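Local coordinates for clavulanic acid biosynthesis oligopeptide binding protein 2 (Streptomyces clavuligerus, PDB 2WOL), which probably binds oligopeptides as a family 5 extracellular solute-binding protein linked to clavulanic acid biosynthesis, at residues A[70-79]-A[543-554]; A[393-402]-A[444-452]. All coordinates share one frame; numbering follows the deposited sequence.

Contact 1: residues A[70-79]-A[543-554]; sequences YPTDPGPAGL and YVHPAFGLYDIQ
A short, weakly bonded beta hairpin, 544-545 with 550-551, turns its tip against the loop 70-79, and His-545 is the side chain that ties them. His-545 NE2 donates to Pro-71 O at 2.8 Å, tilted a little from the ring plane, with the donor nearly along the C=O axis. With CG anti to the backbone N (chi1 -162°), the imidazole reaches out to that carbonyl while His-545 ND1 turns back to take the amide of Ala-547, 3.0 Å from Ala-547 N and in the ring plane. Both ring nitrogens are therefore engaged, which fixes the ring's rotation and indicates that the proton sits on NE2. At the tip, Leu-79 CD2 packs on Pro-546 CB at 3.8 Å, and Pro-546 CG lies near Gly-75 O. Next along the chain, Ala-547 CB lies over one face of the Tyr-70 ring in a CH-pi contact, 4.2 Å from the centroid; the hydroxyl of Tyr-70 goes on to His-185. Pro-74 packs crosswise on Tyr-543, Pro-74 CB to Tyr-543 CD1 3.6 Å. A water joins Pro-74 O to Val-544 O. At the other end Gln-554 NE2 donates to Asp-552 OD2, whose carboxylate is salt-bridged to Arg-61, and weakly to Thr-72 OG1, also bonded to Ile-241 O. Within the loop, an Asx turn braces the bend before the 3-10 segment 76-79: Gly-75 N donates to Asp-73 OD1 at 2.9 Å.

Contact 2: residues A[393-402]-A[444-452]; sequences AVIGTQRGKF and HGLGLLVTD
Gly-396 stands where the parallel strands 393-398 and 448-452 come together, and two leucine methyls close on its bare CA, Leu-446 CD2 at 4.0 Å and Leu-449 CD2 at 3.9 Å. Strand 391-398 lies between 418-425 and 448-453, parallel to both, and helix 401-414 connects it to 418-425 as a beta-alpha-beta unit. Gly-396 straddles Leu-449 in the ladder: Gly-396 N donates to Leu-448 O at 2.8 Å, and Gly-396 O accepts from Val-450 N at 3.0 Å. A longer, weak bond from Leu-448 N to Val-394 O comes before them, next to the turn that follows the Schellman motif closing helix 438-444 at Gly-445. There a water bridges Val-394 N and Gly-445 O.

On the face of the sheet that carries Ile-395, Leu-448 and Val-450, the isoleucine holds CG1 anti to its amide nitrogen (chi1 -176°); CG1 rests on Leu-448 CB and Ile-395 CD1 extends to Val-450 CG2 at 3.6 Å. Val-409 packs on this isoleucine too. The first turn of helix 401-414 adds Phe-402, whose ring takes Val-450 CG1 over one face. Phe-402 CZ comes 3.3 Å from Asp-452 OD1, at the ring edge, with ring and carboxylate planes 83° apart. Such an approach sets the carboxylate oxygen near the slightly positive ring hydrogens, consistent with a mild electrostatic attraction beside the aliphatic packing of Ile-395, Leu-448 and Val-450.

In the fold
Contact 2 is nested within the long chain loop that contact 1 closes: 463 residues separate 70-79 from 543-554, and the parallel strands of contact 2 lie among them. The two sites are on opposite sides of the chain's centre, their centres 33 Å apart and their nearest atoms about 11 Å apart, so they do not touch. Contact 2 belongs to the mixed sheet that also holds strands 303-309 and 523-534; the second of these precedes the hairpin of contact 1 in sequence. Contact 1 carries a bound glycerol, probably from the crystallisation liquor, about 3 Å from the side chain of Phe-548 and hydrogen-bonded to Ala-547 O.

Contact 1: residues A[70-79]-A[543-554]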
loop_
_atom_site.group_PDB
_atom_site.type_symbol
_atom_site.label_atom_id
_atom_site.label_comp_id
_atom_site.label_asym_id
_atom_site.label_seq_id
_atom_site.Cartn_x
_atom_site.Cartn_y
_atom_site.Cartn_z
ATOM N N TYR A 70 -13.153 -3.997 0.910
ATOM C CA TYR A 70 -12.691 -5.052 0.014
ATOM C C TYR A 70 -13.338 -6.369 0.432
ATOM O O TYR A 70 -13.340 -6.715 1.613
ATOM C CB TYR A 70 -11.158 -5.100 -0.051
ATOM C CG TYR A 70 -10.632 -3.789 -0.583
ATOM C CD1 TYR A 70 -10.181 -2.795 0.283
ATOM C CD2 TYR A 70 -10.659 -3.512 -1.952
ATOM C CE1 TYR A 70 -9.739 -1.570 -0.197
ATOM C CE2 TYR A 70 -10.223 -2.283 -2.447
ATOM C CZ TYR A 70 -9.768 -1.316 -1.558
ATOM O OH TYR A 70 -9.340 -0.093 -2.024
ATOM N N PRO A 71 -13.939 -7.079 -0.532
ATOM C CA PRO A 71 -14.685 -8.280 -0.174
ATOM C C PRO A 71 -13.772 -9.402 0.301
ATOM O O PRO A 71 -12.553 -9.365 0.072
ATOM C CB PRO A 71 -15.400 -8.656 -1.477
ATOM C CG PRO A 71 -14.589 -8.060 -2.551
ATOM C CD PRO A 71 -13.972 -6.807 -1.981
ATOM N N THR A 72 -14.365 -10.374 0.983
ATOM C CA THR A 72 -13.629 -11.531 1.476
ATOM C C THR A 72 -13.515 -12.540 0.332
ATOM O O THR A 72 -14.336 -13.446 0.187
ATOM C CB THR A 72 -14.307 -12.112 2.735
ATOM O OG1 THR A 72 -14.439 -11.067 3.708
ATOM C CG2 THR A 72 -13.491 -13.253 3.340
ATOM N N ASP A 73 -12.489 -12.346 -0.492
ATOM C CA ASP A 73 -12.361 -13.047 -1.765
ATOM C C ASP A 73 -10.893 -13.086 -2.179
ATOM O O ASP A 73 -10.265 -12.036 -2.315
ATOM C CB ASP A 73 -13.191 -12.311 -2.828
ATOM C CG ASP A 73 -13.423 -13.132 -4.100
ATOM O OD1 ASP A 73 -12.642 -14.060 -4.409
ATOM O OD2 ASP A 73 -14.406 -12.823 -4.807
ATOM N N PRO A 74 -10.337 -14.300 -2.368
ATOM C CA PRO A 74 -8.962 -14.445 -2.850
ATOM C C PRO A 74 -8.770 -14.093 -4.326
ATOM O O PRO A 74 -7.634 -13.889 -4.763
ATOM C CB PRO A 74 -8.670 -15.933 -2.631
ATOM C CG PRO A 74 -9.987 -16.588 -2.670
ATOM C CD PRO A 74 -10.959 -15.609 -2.085
ATOM N N GLY A 75 -9.866 -14.031 -5.079
ATOM C CA GLY A 75 -9.809 -13.753 -6.514
ATOM C C GLY A 75 -9.795 -12.275 -6.873
ATOM O O GLY A 75 -9.812 -11.420 -5.986
ATOM N N PRO A 76 -9.772 -11.959 -8.185
ATOM C CA PRO A 76 -9.726 -10.581 -8.695
ATOM C C PRO A 76 -10.827 -9.662 -8.154
ATOM O O PRO A 76 -10.614 -8.451 -8.063
ATOM C CB PRO A 76 -9.875 -10.761 -10.212
ATOM C CG PRO A 76 -9.347 -12.132 -10.475
ATOM C CD PRO A 76 -9.772 -12.944 -9.284
ATOM N N ALA A 77 -11.984 -10.223 -7.803
ATOM C CA ALA A 77 -13.068 -9.429 -7.214
ATOM C C ALA A 77 -12.660 -8.799 -5.883
ATOM O O ALA A 77 -13.245 -7.800 -5.460
ATOM C CB ALA A 77 -14.333 -10.264 -7.047
ATOM N N GLY A 78 -11.650 -9.379 -5.236
ATOM C CA GLY A 78 -11.094 -8.810 -4.006
ATOM C C GLY A 78 -10.564 -7.395 -4.166
ATOM O O GLY A 78 -10.415 -6.674 -3.180
ATOM N N LEU A 79 -10.292 -6.995 -5.408
ATOM C CA LEU A 79 -9.766 -5.662 -5.710
ATOM C C LEU A 79 -10.862 -4.614 -5.884
ATOM O O LEU A 79 -10.570 -3.425 -5.997
ATOM C CB LEU A 79 -8.903 -5.700 -6.974
ATOM C CG LEU A 79 -7.751 -6.709 -6.978
ATOM C CD1 LEU A 79 -7.213 -6.894 -8.391
ATOM C CD2 LEU A 79 -6.656 -6.254 -6.040
ATOM N N TYR A 543 -6.046 -16.923 3.286
ATOM C CA TYR A 543 -5.811 -16.563 1.888
ATOM C C TYR A 543 -5.122 -15.211 1.822
ATOM O O TYR A 543 -5.343 -14.349 2.679
ATOM C CB TYR A 543 -7.118 -16.546 1.074
ATOM C CG TYR A 543 -8.027 -15.365 1.353
ATOM C CD1 TYR A 543 -8.006 -14.237 0.531
ATOM C CD2 TYR A 543 -8.907 -15.378 2.435
ATOM C CE1 TYR A 543 -8.838 -13.144 0.779
ATOM C CE2 TYR A 543 -9.743 -14.288 2.697
ATOM C CZ TYR A 543 -9.702 -13.178 1.861
ATOM O OH TYR A 543 -10.521 -12.096 2.108
ATOM N N VAL A 544 -4.280 -15.039 0.807
ATOM C CA VAL A 544 -3.654 -13.753 0.548
ATOM C C VAL A 544 -4.702 -12.840 -0.073
ATOM O O VAL A 544 -5.257 -13.150 -1.132
ATOM C CB VAL A 544 -2.435 -13.891 -0.393
ATOM C CG1 VAL A 544 -1.786 -12.536 -0.631
ATOM C CG2 VAL A 544 -1.414 -14.860 0.192
ATOM N N HIS A 545 -4.994 -11.728 0.595
ATOM C CA HIS A 545 -5.947 -10.791 0.030
ATOM C C HIS A 545 -5.282 -10.009 -1.101
ATOM O O HIS A 545 -4.247 -9.377 -0.884
ATOM C CB HIS A 545 -6.522 -9.831 1.064
ATOM C CG HIS A 545 -7.777 -9.174 0.593
ATOM N ND1 HIS A 545 -7.790 -8.265 -0.445
ATOM C CD2 HIS A 545 -9.069 -9.352 0.956
ATOM C CE1 HIS A 545 -9.036 -7.892 -0.681
ATOM N NE2 HIS A 545 -9.830 -8.537 0.155
ATOM N N PRO A 546 -5.875 -10.051 -2.310
ATOM C CA PRO A 546 -5.227 -9.410 -3.458
ATOM C C PRO A 546 -5.058 -7.891 -3.338
ATOM O O PRO A 546 -4.188 -7.323 -3.996
ATOM C CB PRO A 546 -6.153 -9.758 -4.632
ATOM C CG PRO A 546 -7.457 -10.080 -4.018
ATOM C CD PRO A 546 -7.151 -10.692 -2.682
ATOM N N ALA A 547 -5.873 -7.243 -2.512
ATOM C CA ALA A 547 -5.748 -5.799 -2.305
ATOM C C ALA A 547 -4.633 -5.422 -1.325
ATOM O O ALA A 547 -4.264 -4.249 -1.229
ATOM C CB ALA A 547 -7.083 -5.202 -1.858
ATOM N N PHE A 548 -4.098 -6.412 -0.606
ATOM C CA PHE A 548 -3.128 -6.165 0.467
ATOM C C PHE A 548 -1.775 -6.847 0.254
ATOM O O PHE A 548 -0.749 -6.350 0.730
ATOM C CB PHE A 548 -3.694 -6.623 1.815
ATOM C CG PHE A 548 -4.807 -5.762 2.347
ATOM C CD1 PHE A 548 -6.124 -5.981 1.953
ATOM C CD2 PHE A 548 -4.543 -4.758 3.269
ATOM C CE1 PHE A 548 -7.161 -5.195 2.451
ATOM C CE2 PHE A 548 -5.573 -3.966 3.778
ATOM C CZ PHE A 548 -6.881 -4.187 3.368
ATOM N N GLY A 549 -1.775 -7.995 -0.424
ATOM C CA GLY A 549 -0.568 -8.827 -0.531
ATOM C C GLY A 549 -0.251 -9.520 0.785
ATOM O O GLY A 549 0.834 -10.079 0.962
ATOM N N LEU A 550 -1.218 -9.471 1.701
ATOM C CA LEU A 550 -1.127 -10.044 3.042
ATOM C C LEU A 550 -2.355 -10.910 3.270
ATOM O O LEU A 550 -3.394 -10.676 2.664
ATOM C CB LEU A 550 -1.123 -8.931 4.098
ATOM C CG LEU A 550 -0.012 -7.880 4.096
ATOM C CD1 LEU A 550 -0.308 -6.766 5.082
ATOM C CD2 LEU A 550 1.326 -8.505 4.403
ATOM N N TYR A 551 -2.246 -11.895 4.156
ATOM C CA TYR A 551 -3.403 -12.699 4.543
ATOM C C TYR A 551 -4.526 -11.825 5.090
ATOM O O TYR A 551 -4.271 -10.872 5.830
ATOM C CB TYR A 551 -3.020 -13.694 5.630
ATOM C CG TYR A 551 -2.085 -14.819 5.229
ATOM C CD1 TYR A 551 -1.120 -15.284 6.124
ATOM C CD2 TYR A 551 -2.173 -15.424 3.980
ATOM C CE1 TYR A 551 -0.269 -16.330 5.788
ATOM C CE2 TYR A 551 -1.320 -16.460 3.625
ATOM C CZ TYR A 551 -0.374 -16.910 4.535
ATOM O OH TYR A 551 0.479 -17.946 4.219
ATOM N N ASP A 552 -5.769 -12.159 4.750
ATOM C CA ASP A 552 -6.905 -11.435 5.312
ATOM C C ASP A 552 -7.205 -11.968 6.710
ATOM O O ASP A 552 -7.997 -12.893 6.889
ATOM C CB ASP A 552 -8.132 -11.536 4.411
ATOM C CG ASP A 552 -9.206 -10.523 4.770
ATOM O OD1 ASP A 552 -8.898 -9.547 5.491
ATOM O OD2 ASP A 552 -10.357 -10.696 4.315
ATOM N N ILE A 553 -6.540 -11.373 7.693
ATOM C CA ILE A 553 -6.652 -11.769 9.091
ATOM C C ILE A 553 -8.100 -11.927 9.552
ATOM O O ILE A 553 -8.429 -12.893 10.231
ATOM C CB ILE A 553 -5.934 -10.744 10.006
ATOM C CG1 ILE A 553 -4.464 -10.571 9.589
ATOM C CG2 ILE A 553 -6.085 -11.113 11.486
ATOM C CD1 ILE A 553 -3.599 -11.821 9.674
ATOM N N GLN A 554 -8.958 -10.980 9.174
ATOM C CA GLN A 554 -10.339 -10.962 9.658
ATOM C C GLN A 554 -11.140 -12.208 9.261
ATOM O O GLN A 554 -12.118 -12.549 9.918
ATOM C CB GLN A 554 -11.057 -9.678 9.222
ATOM C CG GLN A 554 -11.381 -9.575 7.738
ATOM C CD GLN A 554 -12.673 -10.274 7.369
ATOM O OE1 GLN A 554 -13.561 -10.442 8.210
ATOM N NE2 GLN A 554 -12.795 -10.677 6.107
HETATM O O HOH W 1 -5.315 -14.397 -3.472
#

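Contact 2: residues A[393-402]-A[444-452]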
loop_
_atom_site.group_PDB
_atom_site.type_symbol
_atom_site.label_atom_id
_atom_site.label_comp_id
_atom_site.label_asym_id
_atom_site.label_seq_id
_atom_site.Cartn_x
_atom_site.Cartn_y
_atom_site.Cartn_z
ATOM N N ALA A 393 28.287 10.896 -10.588
ATOM C CA ALA A 393 27.008 11.194 -9.948
ATOM C C ALA A 393 26.886 10.500 -8.596
ATOM O O ALA A 393 27.766 9.730 -8.202
ATOM C CB ALA A 393 25.840 10.815 -10.868
ATOM N N VAL A 394 25.793 10.794 -7.895
ATOM C CA VAL A 394 25.522 10.236 -6.574
ATOM C C VAL A 394 24.161 9.548 -6.564
ATOM O O VAL A 394 23.167 10.103 -7.042
ATOM C CB VAL A 394 25.555 11.333 -5.465
ATOM C CG1 VAL A 394 25.306 10.732 -4.090
ATOM C CG2 VAL A 394 26.889 12.074 -5.478
ATOM N N ILE A 395 24.133 8.338 -6.009
ATOM C CA ILE A 395 22.890 7.607 -5.790
ATOM C C ILE A 395 22.517 7.632 -4.305
ATOM O O ILE A 395 23.342 7.321 -3.443
ATOM C CB ILE A 395 22.951 6.148 -6.354
ATOM C CG1 ILE A 395 21.594 5.445 -6.187
ATOM C CG2 ILE A 395 24.123 5.344 -5.743
ATOM C CD1 ILE A 395 21.423 4.210 -7.067
ATOM N N GLY A 396 21.277 8.024 -4.022
ATOM C CA GLY A 396 20.760 8.047 -2.655
ATOM C C GLY A 396 20.079 6.741 -2.296
ATOM O O GLY A 396 19.379 6.150 -3.122
ATOM N N THR A 397 20.279 6.290 -1.060
ATOM C CA THR A 397 19.734 5.010 -0.614
ATOM C C THR A 397 19.618 4.931 0.912
ATOM O O THR A 397 20.010 5.862 1.617
ATOM C CB THR A 397 20.580 3.827 -1.155
ATOM O OG1 THR A 397 19.885 2.597 -0.936
ATOM C CG2 THR A 397 21.947 3.766 -0.482
ATOM N N GLN A 398 19.052 3.825 1.395
ATOM C CA GLN A 398 19.026 3.465 2.817
ATOM C C GLN A 398 20.110 2.433 3.078
ATOM O O GLN A 398 20.544 1.741 2.155
ATOM C CB GLN A 398 17.704 2.781 3.180
ATOM C CG GLN A 398 16.443 3.609 3.132
ATOM C CD GLN A 398 15.211 2.796 3.522
ATOM O OE1 GLN A 398 15.221 1.561 3.472
ATOM N NE2 GLN A 398 14.148 3.484 3.918
ATOM N N ARG A 399 20.514 2.295 4.341
ATOM C CA ARG A 399 21.275 1.128 4.788
ATOM C C ARG A 399 20.434 -0.139 4.633
ATOM O O ARG A 399 19.209 -0.094 4.762
ATOM C CB ARG A 399 21.701 1.287 6.252
ATOM C CG ARG A 399 23.040 1.984 6.437
ATOM C CD ARG A 399 23.220 2.533 7.850
ATOM N NE ARG A 399 22.522 3.806 8.055
ATOM C CZ ARG A 399 23.061 5.010 7.861
ATOM N NH1 ARG A 399 24.316 5.132 7.447
ATOM N NH2 ARG A 399 22.335 6.101 8.082
ATOM N N GLY A 400 21.092 -1.260 4.345
ATOM C CA GLY A 400 20.410 -2.549 4.233
ATOM C C GLY A 400 20.221 -3.021 2.803
ATOM O O GLY A 400 21.135 -2.924 1.982
ATOM N N LYS A 401 19.027 -3.531 2.510
ATOM C CA LYS A 401 18.716 -4.104 1.197
ATOM C C LYS A 401 18.774 -3.063 0.081
ATOM O O LYS A 401 19.161 -3.373 -1.050
ATOM C CB LYS A 401 17.341 -4.784 1.218
ATOM C CG LYS A 401 17.202 -5.952 0.248
ATOM C CD LYS A 401 17.981 -7.174 0.723
ATOM C CE LYS A 401 17.860 -8.328 -0.259
ATOM N NZ LYS A 401 18.937 -9.342 -0.066
ATOM N N PHE A 402 18.384 -1.833 0.409
ATOM C CA PHE A 402 18.454 -0.713 -0.528
ATOM C C PHE A 402 19.901 -0.407 -0.905
ATOM O O PHE A 402 20.177 -0.027 -2.046
ATOM C CB PHE A 402 17.797 0.533 0.075
ATOM C CG PHE A 402 16.297 0.574 -0.062
ATOM C CD1 PHE A 402 15.546 -0.595 -0.177
ATOM C CD2 PHE A 402 15.631 1.794 -0.039
ATOM C CE1 PHE A 402 14.157 -0.544 -0.290
ATOM C CE2 PHE A 402 14.246 1.855 -0.145
ATOM C CZ PHE A 402 13.508 0.684 -0.274
ATOM N N HIS A 444 21.983 17.121 -1.340
ATOM C CA HIS A 444 22.984 16.077 -1.512
ATOM C C HIS A 444 23.233 15.723 -2.974
ATOM O O HIS A 444 24.081 14.881 -3.269
ATOM C CB HIS A 444 22.595 14.832 -0.716
ATOM C CG HIS A 444 22.495 15.072 0.756
ATOM N ND1 HIS A 444 23.602 15.276 1.551
ATOM C CD2 HIS A 444 21.421 15.151 1.575
ATOM C CE1 HIS A 444 23.214 15.465 2.800
ATOM N NE2 HIS A 444 21.895 15.391 2.842
ATOM N N GLY A 445 22.503 16.373 -3.876
ATOM C CA GLY A 445 22.685 16.174 -5.318
ATOM C C GLY A 445 22.452 14.733 -5.724
ATOM O O GLY A 445 23.304 14.108 -6.367
ATOM N N LEU A 446 21.283 14.220 -5.353
ATOM C CA LEU A 446 20.942 12.812 -5.547
ATOM C C LEU A 446 20.268 12.592 -6.899
ATOM O O LEU A 446 19.039 12.617 -7.017
ATOM C CB LEU A 446 20.060 12.309 -4.395
ATOM C CG LEU A 446 20.628 12.545 -2.988
ATOM C CD1 LEU A 446 19.655 12.124 -1.895
ATOM C CD2 LEU A 446 21.983 11.851 -2.808
ATOM N N GLY A 447 21.097 12.383 -7.919
ATOM C CA GLY A 447 20.639 12.205 -9.293
ATOM C C GLY A 447 19.881 10.910 -9.500
ATOM O O GLY A 447 19.031 10.823 -10.388
ATOM N N LEU A 448 20.213 9.906 -8.686
ATOM C CA LEU A 448 19.480 8.642 -8.646
ATOM C C LEU A 448 19.054 8.337 -7.216
ATOM O O LEU A 448 19.754 8.700 -6.266
ATOM C CB LEU A 448 20.332 7.481 -9.177
ATOM C CG LEU A 448 21.087 7.656 -10.496
ATOM C CD1 LEU A 448 22.547 7.990 -10.209
ATOM C CD2 LEU A 448 20.998 6.408 -11.353
ATOM N N LEU A 449 17.915 7.661 -7.077
ATOM C CA LEU A 449 17.367 7.285 -5.771
ATOM C C LEU A 449 16.813 5.873 -5.830
ATOM O O LEU A 449 16.078 5.532 -6.764
ATOM C CB LEU A 449 16.247 8.246 -5.358
ATOM C CG LEU A 449 16.642 9.686 -5.020
ATOM C CD1 LEU A 449 15.418 10.591 -4.997
ATOM C CD2 LEU A 449 17.371 9.721 -3.672
ATOM N N VAL A 450 17.158 5.059 -4.834
ATOM C CA VAL A 450 16.607 3.710 -4.713
ATOM C C VAL A 450 15.400 3.751 -3.790
ATOM O O VAL A 450 15.475 4.285 -2.682
ATOM C CB VAL A 450 17.638 2.710 -4.130
ATOM C CG1 VAL A 450 17.020 1.309 -3.976
ATOM C CG2 VAL A 450 18.878 2.646 -5.001
ATOM N N THR A 451 14.284 3.184 -4.236
ATOM C CA THR A 451 13.123 3.095 -3.364
ATOM C C THR A 451 12.202 1.935 -3.720
ATOM O O THR A 451 12.424 1.233 -4.704
ATOM C CB THR A 451 12.348 4.443 -3.296
ATOM O OG1 THR A 451 11.493 4.441 -2.145
ATOM C CG2 THR A 451 11.527 4.689 -4.553
ATOM N N ASP A 452 11.192 1.722 -2.885
ATOM C CA ASP A 452 10.103 0.815 -3.211
ATOM C C ASP A 452 8.787 1.523 -2.927
ATOM O O ASP A 452 8.754 2.487 -2.161
ATOM C CB ASP A 452 10.230 -0.527 -2.475
ATOM C CG ASP A 452 9.979 -0.425 -0.978
ATOM O OD1 ASP A 452 10.202 0.645 -0.373
ATOM O OD2 ASP A 452 9.568 -1.451 -0.395
HETATM O O HOH W 2 24.040 12.964 -8.834
#